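PDB 3GDW: sigma-54 interaction domain protein from Enterococcus faecalis, which is of unknown function but probably acts as an ATP- and DNA-binding transcriptional regulator, of which this chain is the PTS fructose IIA-like domain. Local coordinates for residues B[80-83]-B[89-92]; B[45-50]-B[73-78]. All coordinates share one frame; numbering follows the deposited sequence.

Contact 1: residues B[80-83]-B[89-92]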
ATOM      1  N   ASN B  80     -10.602  11.991  12.615  1.00 32.44           N
ATOM      2  CA  ASN B  80     -11.616  12.744  13.301  1.00 33.74           C
ATOM      3  C   ASN B  80     -11.219  12.958  14.762  1.00 33.33           C
ATOM      4  O   ASN B  80     -11.485  14.020  15.315  1.00 33.59           O
ATOM      5  CB  ASN B  80     -12.992  12.082  13.176  1.00 33.99           C
ATOM      6  CG  ASN B  80     -14.060  12.801  13.983  1.00 37.32           C
ATOM      7  OD1 ASN B  80     -14.179  14.028  13.926  1.00 41.38           O
ATOM      8  ND2 ASN B  80     -14.837  12.039  14.756  1.00 40.12           N
HETATM    9  N   MSE B  81     -10.567  11.966  15.372  1.00 32.86           N
HETATM   10  CA  MSE B  81     -10.125  12.085  16.767  1.00 32.73           C
HETATM   11  C   MSE B  81      -9.189  13.271  16.958  1.00 32.09           C
HETATM   12  O   MSE B  81      -9.330  14.026  17.910  1.00 31.60           O
HETATM   13  CB  MSE B  81      -9.434  10.807  17.240  1.00 33.05           C
HETATM   14  CG  MSE B  81     -10.355   9.821  17.923  1.00 36.07           C
HETATM   15 SE   MSE B  81      -9.492   8.080  18.121  0.75 42.15          SE
HETATM   16  CE  MSE B  81     -11.089   6.984  18.457  1.00 42.59           C
ATOM     17  N   LEU B  82      -8.233  13.429  16.049  1.00 31.97           N
ATOM     18  CA  LEU B  82      -7.290  14.548  16.109  1.00 32.45           C
ATOM     19  C   LEU B  82      -7.978  15.883  15.923  1.00 32.50           C
ATOM     20  O   LEU B  82      -7.652  16.851  16.606  1.00 33.02           O
ATOM     21  CB  LEU B  82      -6.219  14.424  15.027  1.00 32.30           C
ATOM     22  CG  LEU B  82      -4.880  13.739  15.197  1.00 31.93           C
ATOM     23  CD1 LEU B  82      -4.100  13.972  13.872  1.00 28.94           C
ATOM     24  CD2 LEU B  82      -4.077  14.232  16.419  1.00 29.66           C
ATOM     25  N   PHE B  83      -8.901  15.955  14.966  1.00 33.43           N
ATOM     26  CA  PHE B  83      -9.676  17.183  14.767  1.00 33.74           C
ATOM     27  C   PHE B  83     -10.464  17.562  16.024  1.00 34.04           C
ATOM     28  O   PHE B  83     -10.408  18.708  16.452  1.00 33.44           O
ATOM     29  CB  PHE B  83     -10.627  17.100  13.568  1.00 33.60           C
ATOM     30  CG  PHE B  83     -11.574  18.264  13.493  1.00 34.55           C
ATOM     31  CD1 PHE B  83     -11.115  19.520  13.106  1.00 34.83           C
ATOM     32  CD2 PHE B  83     -12.908  18.119  13.854  1.00 34.15           C
ATOM     33  CE1 PHE B  83     -11.980  20.611  13.054  1.00 34.09           C
ATOM     34  CE2 PHE B  83     -13.778  19.204  13.813  1.00 34.13           C
ATOM     35  CZ  PHE B  83     -13.316  20.451  13.410  1.00 34.81           C
ATOM     36  N   ARG B  89      -7.742  20.904  11.246  1.00 34.04           N
ATOM     37  CA  ARG B  89      -8.433  20.235  10.130  1.00 33.77           C
ATOM     38  C   ARG B  89      -7.626  19.025   9.671  1.00 32.87           C
ATOM     39  O   ARG B  89      -6.432  19.136   9.400  1.00 32.50           O
ATOM     40  CB  ARG B  89      -8.643  21.190   8.952  1.00 33.68           C
ATOM     41  CG  ARG B  89      -9.302  22.510   9.314  1.00 36.06           C
ATOM     42  CD  ARG B  89      -9.591  23.373   8.072  1.00 39.58           C
ATOM     43  NE  ARG B  89      -8.449  23.483   7.152  1.00 42.31           N
ATOM     44  CZ  ARG B  89      -8.435  23.013   5.902  1.00 43.52           C
ATOM     45  NH1 ARG B  89      -7.354  23.159   5.143  1.00 44.54           N
ATOM     46  NH2 ARG B  89      -9.501  22.401   5.401  1.00 43.67           N
ATOM     47  N   THR B  90      -8.283  17.873   9.610  1.00 32.31           N
ATOM     48  CA  THR B  90      -7.622  16.611   9.246  1.00 31.83           C
ATOM     49  C   THR B  90      -8.478  15.877   8.213  1.00 31.87           C
ATOM     50  O   THR B  90      -9.709  15.910   8.293  1.00 32.30           O
ATOM     51  CB  THR B  90      -7.373  15.751  10.518  1.00 31.70           C
ATOM     52  OG1 THR B  90      -6.736  16.561  11.506  1.00 31.56           O
ATOM     53  CG2 THR B  90      -6.496  14.542  10.244  1.00 31.02           C
ATOM     54  N   LYS B  91      -7.839  15.311   7.190  1.00 30.89           N
ATOM     55  CA  LYS B  91      -8.484  14.353   6.294  1.00 30.55           C
ATOM     56  C   LYS B  91      -7.679  13.069   6.487  1.00 30.31           C
ATOM     57  O   LYS B  91      -6.474  13.137   6.696  1.00 29.50           O
ATOM     58  CB  LYS B  91      -8.433  14.811   4.817  1.00 30.24           C
ATOM     59  CG  LYS B  91      -9.333  16.051   4.469  1.00 31.96           C
ATOM     60  CD  LYS B  91     -10.623  15.635   3.816  1.00 34.93           C
ATOM     61  CE  LYS B  91     -11.652  16.766   3.793  1.00 37.94           C
ATOM     62  NZ  LYS B  91     -12.898  16.272   3.135  1.00 38.65           N
ATOM     63  N   ALA B  92      -8.358  11.924   6.467  1.00 30.33           N
ATOM     64  CA  ALA B  92      -7.719  10.612   6.586  1.00 29.50           C
ATOM     65  C   ALA B  92      -8.049   9.732   5.366  1.00 29.30           C
ATOM     66  O   ALA B  92      -9.186   9.691   4.907  1.00 28.87           O
ATOM     67  CB  ALA B  92      -8.157   9.925   7.871  1.00 30.30           C
TER
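Phe83 and Arg89 bring the two backbones closest, their CA atoms lying 5.7 Å apart where helix 78-86 has nearly run its course and the chain is about to enter strand 90-93. Five residues, three of them still helical, make the return between residues 80-83 and 89-92, and no hydrogen bond crosses directly from one segment to the other. What joins them is van der Waals packing, which buries a modest 185 Å² in all.

The Phe83 ring approaches Arg89 at the backbone, with CD1 4.1 Å from Arg89 CA and in an oblique attitude. Its CG is anti to the backbone N (chi1 171°), a setting that carries the ring to the strand's entry. The long Arg89 side chain leaves in another direction, and its NH2 forms a salt bridge with Glu115. Thr90, by contrast, faces the helix. Its OG1 sits 4.1 Å from Phe83 N and 4.2 Å from Leu82 CB, distances of packing alone; the hydroxyl spends its polarity on the carbonyl oxygen of Ile88, just before the strand. With chi1 at -50°, OG1 lies beside its own backbone N, which is compatible with that short local bond. Leu82 is buried, whereas Phe83 is exposed.

The arrangement is the second half of a beta-alpha-beta crossover, in which strand 66-70, helix 78-86 and strand 90-93 follow one another and the strands run parallel. Backbone hydrogen bonds of Arg89 and Lys91 with Ile66, and of Lys91 with Leu68, attach strand 90-93, outermost within this chain, to its neighbour, while Leu82 also packs on Ile66 and reaches Leu51 and Val55 of helix 44-57. Beyond Arg89 and Lys91, Leu114 brings in helix 114-135.

Contact 2: residues B[45-50]-B[73-78]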
ATOM      1  N   GLN B  45      -4.710   2.405  20.730  1.00 27.33           N
ATOM      2  CA  GLN B  45      -4.682   3.639  21.545  1.00 26.95           C
ATOM      3  C   GLN B  45      -3.250   4.174  21.761  1.00 26.49           C
ATOM      4  O   GLN B  45      -3.010   5.380  21.744  1.00 26.14           O
ATOM      5  CB  GLN B  45      -5.383   3.429  22.895  1.00 27.05           C
ATOM      6  CG  GLN B  45      -5.317   4.627  23.825  1.00 28.84           C
ATOM      7  CD  GLN B  45      -6.000   5.885  23.263  1.00 30.77           C
ATOM      8  OE1 GLN B  45      -6.901   5.806  22.426  1.00 33.46           O
ATOM      9  NE2 GLN B  45      -5.565   7.052  23.733  1.00 30.75           N
ATOM     10  N   THR B  46      -2.298   3.276  21.964  1.00 25.91           N
ATOM     11  CA  THR B  46      -0.903   3.677  22.116  1.00 25.63           C
ATOM     12  C   THR B  46      -0.402   4.431  20.868  1.00 25.62           C
ATOM     13  O   THR B  46       0.335   5.425  20.974  1.00 25.47           O
ATOM     14  CB  THR B  46      -0.017   2.438  22.315  1.00 25.75           C
ATOM     15  OG1 THR B  46      -0.498   1.692  23.436  1.00 26.13           O
ATOM     16  CG2 THR B  46       1.425   2.830  22.525  1.00 25.49           C
HETATM   17  N   MSE B  47      -0.805   3.955  19.693  1.00 25.24           N
HETATM   18  CA  MSE B  47      -0.406   4.594  18.427  1.00 26.12           C
HETATM   19  C   MSE B  47      -1.038   5.980  18.293  1.00 25.45           C
HETATM   20  O   MSE B  47      -0.371   6.943  17.915  1.00 24.98           O
HETATM   21  CB  MSE B  47      -0.793   3.736  17.232  1.00 25.78           C
HETATM   22  CG  MSE B  47      -0.477   4.404  15.907  1.00 29.08           C
HETATM   23 SE   MSE B  47       1.495   4.776  15.744  0.75 40.72          SE
HETATM   24  CE  MSE B  47       1.984   3.103  15.527  1.00 23.81           C
ATOM     25  N   TYR B  48      -2.315   6.077  18.631  1.00 25.53           N
ATOM     26  CA  TYR B  48      -2.983   7.362  18.585  1.00 25.90           C
ATOM     27  C   TYR B  48      -2.214   8.371  19.437  1.00 26.16           C
ATOM     28  O   TYR B  48      -2.017   9.510  19.032  1.00 25.86           O
ATOM     29  CB  TYR B  48      -4.421   7.273  19.087  1.00 26.21           C
ATOM     30  CG  TYR B  48      -5.007   8.655  19.116  1.00 27.13           C
ATOM     31  CD1 TYR B  48      -5.300   9.316  17.923  1.00 27.89           C
ATOM     32  CD2 TYR B  48      -5.192   9.334  20.320  1.00 27.30           C
ATOM     33  CE1 TYR B  48      -5.789  10.611  17.923  1.00 30.22           C
ATOM     34  CE2 TYR B  48      -5.702  10.639  20.336  1.00 28.50           C
ATOM     35  CZ  TYR B  48      -5.986  11.271  19.130  1.00 28.83           C
ATOM     36  OH  TYR B  48      -6.482  12.554  19.101  1.00 30.73           O
ATOM     37  N   GLU B  49      -1.779   7.945  20.622  1.00 26.72           N
ATOM     38  CA  GLU B  49      -1.121   8.863  21.540  1.00 28.13           C
ATOM     39  C   GLU B  49       0.238   9.338  20.982  1.00 28.17           C
ATOM     40  O   GLU B  49       0.611  10.495  21.181  1.00 28.70           O
ATOM     41  CB  GLU B  49      -1.012   8.269  22.953  1.00 28.20           C
ATOM     42  CG  GLU B  49      -2.358   8.113  23.613  1.00 32.25           C
ATOM     43  CD  GLU B  49      -2.310   7.498  25.006  1.00 36.95           C
ATOM     44  OE1 GLU B  49      -1.219   7.441  25.631  1.00 39.18           O
ATOM     45  OE2 GLU B  49      -3.388   7.072  25.479  1.00 38.31           O
ATOM     46  N   GLN B  50       0.945   8.463  20.263  1.00 27.65           N
ATOM     47  CA  GLN B  50       2.187   8.853  19.572  1.00 28.57           C
ATOM     48  C   GLN B  50       1.900   9.956  18.557  1.00 28.00           C
ATOM     49  O   GLN B  50       2.616  10.955  18.472  1.00 27.52           O
ATOM     50  CB  GLN B  50       2.765   7.662  18.791  1.00 28.87           C
ATOM     51  CG  GLN B  50       3.255   6.533  19.654  1.00 33.04           C
ATOM     52  CD  GLN B  50       4.570   6.877  20.294  1.00 37.13           C
ATOM     53  OE1 GLN B  50       5.543   7.201  19.597  1.00 38.46           O
ATOM     54  NE2 GLN B  50       4.619   6.811  21.617  1.00 35.43           N
ATOM     55  N   GLY B  73      -7.887  -1.086   9.267  1.00 24.85           N
ATOM     56  CA  GLY B  73      -8.258  -1.178  10.691  1.00 26.35           C
ATOM     57  C   GLY B  73      -8.689   0.148  11.310  1.00 27.49           C
ATOM     58  O   GLY B  73      -9.261   1.006  10.641  1.00 28.26           O
ATOM     59  N   SER B  74      -8.380   0.327  12.591  1.00 28.59           N
ATOM     60  CA  SER B  74      -8.874   1.470  13.392  1.00 29.92           C
ATOM     61  C   SER B  74      -8.205   2.805  13.044  1.00 29.86           C
ATOM     62  O   SER B  74      -8.679   3.875  13.431  1.00 29.22           O
ATOM     63  CB  SER B  74      -8.649   1.200  14.880  1.00 29.26           C
ATOM     64  OG  SER B  74      -9.554   0.250  15.383  1.00 33.45           O
ATOM     65  N   LEU B  75      -7.106   2.725  12.309  1.00 30.03           N
ATOM     66  CA  LEU B  75      -6.258   3.879  12.104  1.00 30.65           C
ATOM     67  C   LEU B  75      -6.988   5.075  11.455  1.00 31.48           C
ATOM     68  O   LEU B  75      -6.699   6.220  11.780  1.00 32.16           O
ATOM     69  CB  LEU B  75      -4.965   3.483  11.370  1.00 29.41           C
ATOM     70  CG  LEU B  75      -4.019   2.434  11.999  1.00 29.22           C
ATOM     71  CD1 LEU B  75      -2.780   2.231  11.156  1.00 25.84           C
ATOM     72  CD2 LEU B  75      -3.594   2.822  13.399  1.00 29.42           C
ATOM     73  N   ASN B  76      -7.951   4.840  10.570  1.00 32.90           N
ATOM     74  CA  ASN B  76      -8.609   5.998   9.959  1.00 33.97           C
ATOM     75  C   ASN B  76      -9.399   6.841  10.939  1.00 33.94           C
ATOM     76  O   ASN B  76      -9.486   8.065  10.768  1.00 35.36           O
ATOM     77  CB  ASN B  76      -9.459   5.653   8.735  1.00 35.02           C
ATOM     78  CG  ASN B  76      -9.052   6.492   7.519  1.00 36.86           C
ATOM     79  OD1 ASN B  76      -7.860   6.797   7.348  1.00 39.72           O
ATOM     80  ND2 ASN B  76     -10.014   6.857   6.671  1.00 37.48           N
ATOM     81  N   SER B  77      -9.935   6.203  11.978  1.00 32.64           N
ATOM     82  CA  SER B  77     -10.640   6.928  13.028  1.00 31.60           C
ATOM     83  C   SER B  77      -9.791   8.005  13.698  1.00 30.74           C
ATOM     84  O   SER B  77     -10.329   8.899  14.335  1.00 29.49           O
ATOM     85  CB  SER B  77     -11.169   5.962  14.077  1.00 31.84           C
ATOM     86  OG  SER B  77     -10.103   5.366  14.772  1.00 32.51           O
ATOM     87  N   PHE B  78      -8.466   7.936  13.540  1.00 29.82           N
ATOM     88  CA  PHE B  78      -7.583   8.934  14.177  1.00 29.59           C
ATOM     89  C   PHE B  78      -7.803  10.316  13.596  1.00 29.58           C
ATOM     90  O   PHE B  78      -7.562  11.312  14.271  1.00 29.08           O
ATOM     91  CB  PHE B  78      -6.084   8.595  14.029  1.00 29.27           C
ATOM     92  CG  PHE B  78      -5.654   7.353  14.743  1.00 29.09           C
ATOM     93  CD1 PHE B  78      -6.518   6.662  15.591  1.00 28.02           C
ATOM     94  CD2 PHE B  78      -4.349   6.895  14.593  1.00 28.59           C
ATOM     95  CE1 PHE B  78      -6.098   5.512  16.261  1.00 28.93           C
ATOM     96  CE2 PHE B  78      -3.909   5.754  15.265  1.00 28.82           C
ATOM     97  CZ  PHE B  78      -4.785   5.052  16.091  1.00 30.57           C
TER
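Leu75 is the first residue of 73-78 to meet helix 44-57: its CD2 comes to 4.3 Å from CG of Met47, a selenomethionine. Although the Leu75 side chain sets out across the line between the segments, its end closes on the helix; the side chain also packs against His12 and Met38. Its CA has a second task, lying over the centre of the Phe78 ring, 4.2 Å above the plane.

Next along the turn, Ser77 N is weakly bonded to the Ser74 carbonyl oxygen, while Phe78 N bonds to Leu75 O at 3.0 Å. Residues 74-77 already have helical backbone angles without the regular helical bonds, just ahead of helix 78-86. This is the loop at the C-terminal end of strand 66-70 in a parallel alpha/beta sheet, as expected of the EIIA-man type of PTS domain, and here it folds against the helix that follows strand 34-38.

Phe78 completes the segment and has the largest share of the contact. Its ring is sandwiched: Leu75 CA occupies one face, and Tyr48 CB the opposite one, in a CH-pi contact 3.9 Å from the centroid. The Tyr48 ring then turns its edge toward that same Phe78 ring, T-shaped, with the planes at 64° and the centroids 5.3 Å apart. Met47 comes from another quarter, placing CG at the ring's edge, 3.7 Å from Phe78 CE2; bends at chi2 and chi3 (60° and 72°) lead its selenium end away from residues 73-78, and the Met47 side chain also packs on Met36, Met38 and Leu10 of the sheet. The Tyr48 hydroxyl, beyond the aromatic pair, is hydrogen-bonded to Glu85 OE1.

Contacts 1 and 2 follow one another along the chain and share helix 78-86, whose first residue, Phe78, closes contact 2 and whose next residues open contact 1. Their centres are 11 Å apart, and they meet at two points. Tyr48 OH lies 3.4 Å from Met81 O, which, with Tyr48 packing also on Leu82, lets the helix 44-57 aromatic touch both contacts. Near the strand end, Asn76 adjoins Ala92. Contact 1 packs the helix against strand 90-93, whereas contact 2 packs its start against helix 44-57. Asn76 additionally packs on Gln132 of the second subunit, placing this corner near the dimer interface.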